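Local coordinates for protein cadherin-related family member 2 (Mus musculus, PDB 5CYX) that probably mediates calcium-dependent heterophilic adhesion between neighbouring microvilli, binding CDHR5 through its extracellular cadherin repeats and so controlling microvillar packing at the epithelial brush border, at residues A[18-21]-A[22-26]; A[245-248]-A[249-253]. All coordinates share one frame; numbering follows the deposited sequence.

Interaction 1. Residues A[18-21]-A[22-26]; sequences EDLP and VGAVA. With CA (calcium ion), chain C; CA (calcium ion), chain B.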
loop_
_atom_site.group_PDB
_atom_site.type_symbol
_atom_site.label_atom_id
_atom_site.label_comp_id
_atom_site.label_asym_id
_atom_site.label_seq_id
_atom_site.Cartn_x
_atom_site.Cartn_y
_atom_site.Cartn_z
ATOM N N GLU A 18 3.993 -25.578 -27.014
ATOM C CA GLU A 18 5.437 -25.514 -26.939
ATOM C C GLU A 18 6.046 -26.630 -26.066
ATOM O O GLU A 18 7.165 -26.933 -26.215
ATOM C CB GLU A 18 5.895 -24.125 -26.480
ATOM C CG GLU A 18 5.718 -23.768 -24.998
ATOM C CD GLU A 18 6.569 -22.597 -24.556
ATOM O OE1 GLU A 18 7.741 -22.438 -25.048
ATOM O OE2 GLU A 18 6.123 -21.815 -23.673
ATOM N N ASP A 19 5.266 -27.261 -25.190
ATOM C CA ASP A 19 5.756 -28.420 -24.394
ATOM C C ASP A 19 5.551 -29.760 -25.099
ATOM O O ASP A 19 5.730 -30.802 -24.465
ATOM C CB ASP A 19 5.092 -28.447 -23.013
ATOM C CG ASP A 19 3.587 -28.442 -23.112
ATOM O OD1 ASP A 19 3.105 -28.568 -24.244
ATOM O OD2 ASP A 19 2.880 -28.353 -22.098
ATOM N N LEU A 20 5.203 -29.753 -26.394
ATOM C CA LEU A 20 5.151 -30.973 -27.192
ATOM C C LEU A 20 6.542 -31.572 -27.224
ATOM O O LEU A 20 7.480 -30.909 -27.631
ATOM C CB LEU A 20 4.678 -30.756 -28.615
ATOM C CG LEU A 20 4.404 -31.991 -29.483
ATOM C CD1 LEU A 20 3.200 -32.814 -28.977
ATOM C CD2 LEU A 20 4.125 -31.558 -30.913
ATOM N N PRO A 21 6.686 -32.801 -26.732
ATOM C CA PRO A 21 8.019 -33.428 -26.682
ATOM C C PRO A 21 8.551 -33.838 -28.045
ATOM O O PRO A 21 7.798 -34.293 -28.922
ATOM C CB PRO A 21 7.798 -34.703 -25.851
ATOM C CG PRO A 21 6.439 -34.609 -25.307
ATOM C CD PRO A 21 5.649 -33.657 -26.145
ATOM N N VAL A 22 9.849 -33.733 -28.210
ATOM C CA VAL A 22 10.455 -34.200 -29.422
ATOM C C VAL A 22 10.168 -35.684 -29.568
ATOM O O VAL A 22 10.306 -36.430 -28.620
ATOM C CB VAL A 22 11.973 -33.982 -29.420
ATOM C CG1 VAL A 22 12.560 -34.583 -30.672
ATOM C CG2 VAL A 22 12.284 -32.485 -29.378
ATOM N N GLY A 23 9.751 -36.108 -30.750
ATOM C CA GLY A 23 9.453 -37.519 -30.993
ATOM C C GLY A 23 7.999 -37.890 -30.807
ATOM O O GLY A 23 7.598 -38.963 -31.224
ATOM N N ALA A 24 7.189 -37.019 -30.199
ATOM C CA ALA A 24 5.742 -37.241 -30.173
ATOM C C ALA A 24 5.208 -36.987 -31.555
ATOM O O ALA A 24 5.766 -36.181 -32.299
ATOM C CB ALA A 24 5.075 -36.293 -29.195
ATOM N N VAL A 25 4.067 -37.595 -31.863
ATOM C CA VAL A 25 3.382 -37.333 -33.116
ATOM C C VAL A 25 2.719 -35.948 -33.061
ATOM O O VAL A 25 1.845 -35.705 -32.230
ATOM C CB VAL A 25 2.324 -38.427 -33.412
ATOM C CG1 VAL A 25 1.471 -38.045 -34.610
ATOM C CG2 VAL A 25 2.997 -39.767 -33.661
ATOM N N ALA A 26 3.101 -35.044 -33.962
ATOM C CA ALA A 26 2.493 -33.741 -33.984
ATOM C C ALA A 26 1.156 -33.807 -34.734
ATOM O O ALA A 26 0.199 -33.135 -34.364
ATOM C CB ALA A 26 3.398 -32.764 -34.630
HETATM CA CA CA C . 6.546 -20.259 -22.173
HETATM CA CA CA B . 9.745 -22.049 -23.806
HETATM O O HOH W 1 11.654 -21.575 -22.325
#
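P21 and A24 close the turn at the heart of this contact, the amide A24 N reaching the carbonyl P21 O at 3.1 Å. The bond is nearly straight at hydrogen (163°), yet the donor lies well above the carbonyl plane. This is a type II beta turn with V22 and G23 at its corners. G23 takes a positive phi (94°), where any CB would be pressed against the carbonyl oxygen of V22.

Apolar contacts flank the turn. L20 CG lies anti to the backbone N (chi1 -172°), which sends its two methyls forward along the chain: CD1 meets A24 CB at 4.0 Å, while CD2 meets A26 CB. P21 CD adds to this, lying 4.1 Å from A24 CB. L20 also packs on L62 of strand 59-62, the neighbour of strand 25-30 in its sheet.

In the fold, 18-26 is the crossing of the first cadherin repeat between strand 13-17, at the edge of one sheet, and strand 25-30, at the edge of the other.

Metal binding is confined to the start of the segment. E18 matches the single glutamate of the cadherin XEX motif, and its extended side chain ends in a carboxylate that bridges two calcium ions: OE2 of E18 binds one at 2.2 Å, OE1 of E18 the other at 2.4 Å. E69, D97, R98, D100 and D133 share the ion on OE2; D67, E69, D100 and a water the other. E18 OE1 also accepts a hydrogen bond from F68 N, and D19 OD2 one from D195 N of the second repeat.

Interaction 2. Residues A[245-248]-A[249-253]; sequences EAVD and SDKGI. With CA (calcium ion), chain F; CA (calcium ion), chain E.
The DXD calcium-binding motif of the third cadherin repeat, D248-S249-D250, lies where strand 240-248 runs out into a loop. Both aspartates grip one calcium ion, D248 through OD1 at 2.4 Å and D250 through OD2 at 2.2 Å. The other oxygen, D250 OD1, binds a second calcium ion at 2.3 Å, so the D250 carboxylate bridges the pair. L218, E304 and two waters complete the first site; E116, D214, E215, D217 and a water serve the second.

The two acids are also joined directly in an Asx turn: D250 N donates to D248 OD1 at 2.9 Å, coming in from above the carboxylate plane. D248 CG is anti to the backbone N (chi1 -179°), which carries OD1 forward to the amide and the metal together. A water bound to the same calcium donates to D248 OD2 at 2.7 Å, and I253 CG2 rests against that oxygen.

K251 folds back, bent at chi2, to give a weak hydrogen bond from K251 NZ to D248 O, while S249 OG hydrogen-bonds to D219 O, beside strand 220-222. With D248 OD1 and D250 OD2 only 3.1 Å apart, the shared calcium probably offsets the repulsion between the two carboxylates.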
loop_
_atom_site.group_PDB
_atom_site.type_symbol
_atom_site.label_atom_id
_atom_site.label_comp_id
_atom_site.label_asym_id
_atom_site.label_seq_id
_atom_site.Cartn_x
_atom_site.Cartn_y
_atom_site.Cartn_z
ATOM N N GLU A 245 26.566 8.845 37.444
ATOM C CA GLU A 245 26.621 8.545 36.036
ATOM C C GLU A 245 25.219 8.300 35.472
ATOM O O GLU A 245 24.399 7.610 36.070
ATOM C CB GLU A 245 27.521 7.344 35.793
ATOM C CG GLU A 245 27.888 7.159 34.324
ATOM C CD GLU A 245 28.793 5.967 34.073
ATOM O OE1 GLU A 245 29.139 5.725 32.905
ATOM O OE2 GLU A 245 29.163 5.260 35.032
ATOM N N ALA A 246 24.945 8.937 34.343
ATOM C CA ALA A 246 23.800 8.655 33.507
ATOM C C ALA A 246 24.301 8.376 32.132
ATOM O O ALA A 246 25.294 8.957 31.711
ATOM C CB ALA A 246 22.870 9.833 33.491
ATOM N N VAL A 247 23.641 7.477 31.420
ATOM C CA VAL A 247 24.082 7.115 30.069
ATOM C C VAL A 247 22.923 7.171 29.096
ATOM O O VAL A 247 21.759 6.968 29.464
ATOM C CB VAL A 247 24.743 5.713 30.014
ATOM C CG1 VAL A 247 25.950 5.652 30.956
ATOM C CG2 VAL A 247 23.764 4.620 30.380
ATOM N N ASP A 248 23.272 7.409 27.842
ATOM C CA ASP A 248 22.318 7.526 26.754
ATOM C C ASP A 248 21.652 6.168 26.517
ATOM O O ASP A 248 22.338 5.163 26.335
ATOM C CB ASP A 248 23.068 8.003 25.518
ATOM C CG ASP A 248 22.197 8.184 24.324
ATOM O OD1 ASP A 248 20.962 8.105 24.466
ATOM O OD2 ASP A 248 22.760 8.435 23.236
ATOM N N SER A 249 20.309 6.144 26.534
ATOM C CA SER A 249 19.567 4.911 26.280
ATOM C C SER A 249 19.605 4.503 24.828
ATOM O O SER A 249 19.327 3.357 24.502
ATOM C CB SER A 249 18.109 5.044 26.772
ATOM O OG SER A 249 18.120 5.352 28.127
ATOM N N ASP A 250 19.977 5.434 23.926
ATOM C CA ASP A 250 20.167 5.081 22.534
ATOM C C ASP A 250 21.565 4.440 22.406
ATOM O O ASP A 250 22.600 5.135 22.223
ATOM C CB ASP A 250 19.998 6.297 21.597
ATOM C CG ASP A 250 18.657 7.016 21.777
ATOM O OD1 ASP A 250 17.665 6.516 21.305
ATOM O OD2 ASP A 250 18.600 8.096 22.413
ATOM N N LYS A 251 21.585 3.115 22.438
ATOM C CA LYS A 251 22.829 2.331 22.516
ATOM C C LYS A 251 23.577 2.279 21.182
ATOM O O LYS A 251 24.712 1.913 21.162
ATOM C CB LYS A 251 22.606 0.902 23.038
ATOM C CG LYS A 251 21.864 0.808 24.363
ATOM C CD LYS A 251 22.637 1.417 25.518
ATOM C CE LYS A 251 21.834 1.300 26.802
ATOM N NZ LYS A 251 22.353 2.207 27.857
ATOM N N GLY A 252 22.924 2.616 20.088
ATOM C CA GLY A 252 23.576 2.800 18.815
ATOM C C GLY A 252 24.254 4.149 18.652
ATOM O O GLY A 252 24.897 4.388 17.653
ATOM N N ILE A 253 24.072 5.020 19.634
ATOM C CA ILE A 253 24.548 6.367 19.638
ATOM C C ILE A 253 25.520 6.589 20.773
ATOM O O ILE A 253 26.620 7.035 20.518
ATOM C CB ILE A 253 23.372 7.408 19.625
ATOM C CG1 ILE A 253 22.628 7.327 18.283
ATOM C CG2 ILE A 253 23.882 8.852 19.743
ATOM C CD1 ILE A 253 21.218 7.944 18.263
HETATM CA CA CA F . 19.395 9.741 23.624
HETATM CA CA CA E . 16.719 5.657 19.349
HETATM O O HOH W 2 21.056 9.880 21.766
HETATM O O HOH W 3 15.690 3.573 19.840
HETATM O O HOH W 4 17.888 11.515 22.596
#

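Overall arrangement
The two contacts serve successive calcium-bound junctions of one elongated chain. Interaction 1 belongs to the first repeat and faces the junction with the second; interaction 2 belongs to the third repeat and lies at the separate junction between the second and third. Their centres are 70 Å apart and their nearest atoms about 52 Å, so they share no atoms or ions. Each supplies a carboxylate bridging two calcium ions, but different pairs of the linker's sites: calcium to calcium, 4.0 Å at E18 and 6.5 Å at D250. As in other cadherins, such ions probably stiffen the linkers between the three repeats, the first of which is required for CDHR5 binding.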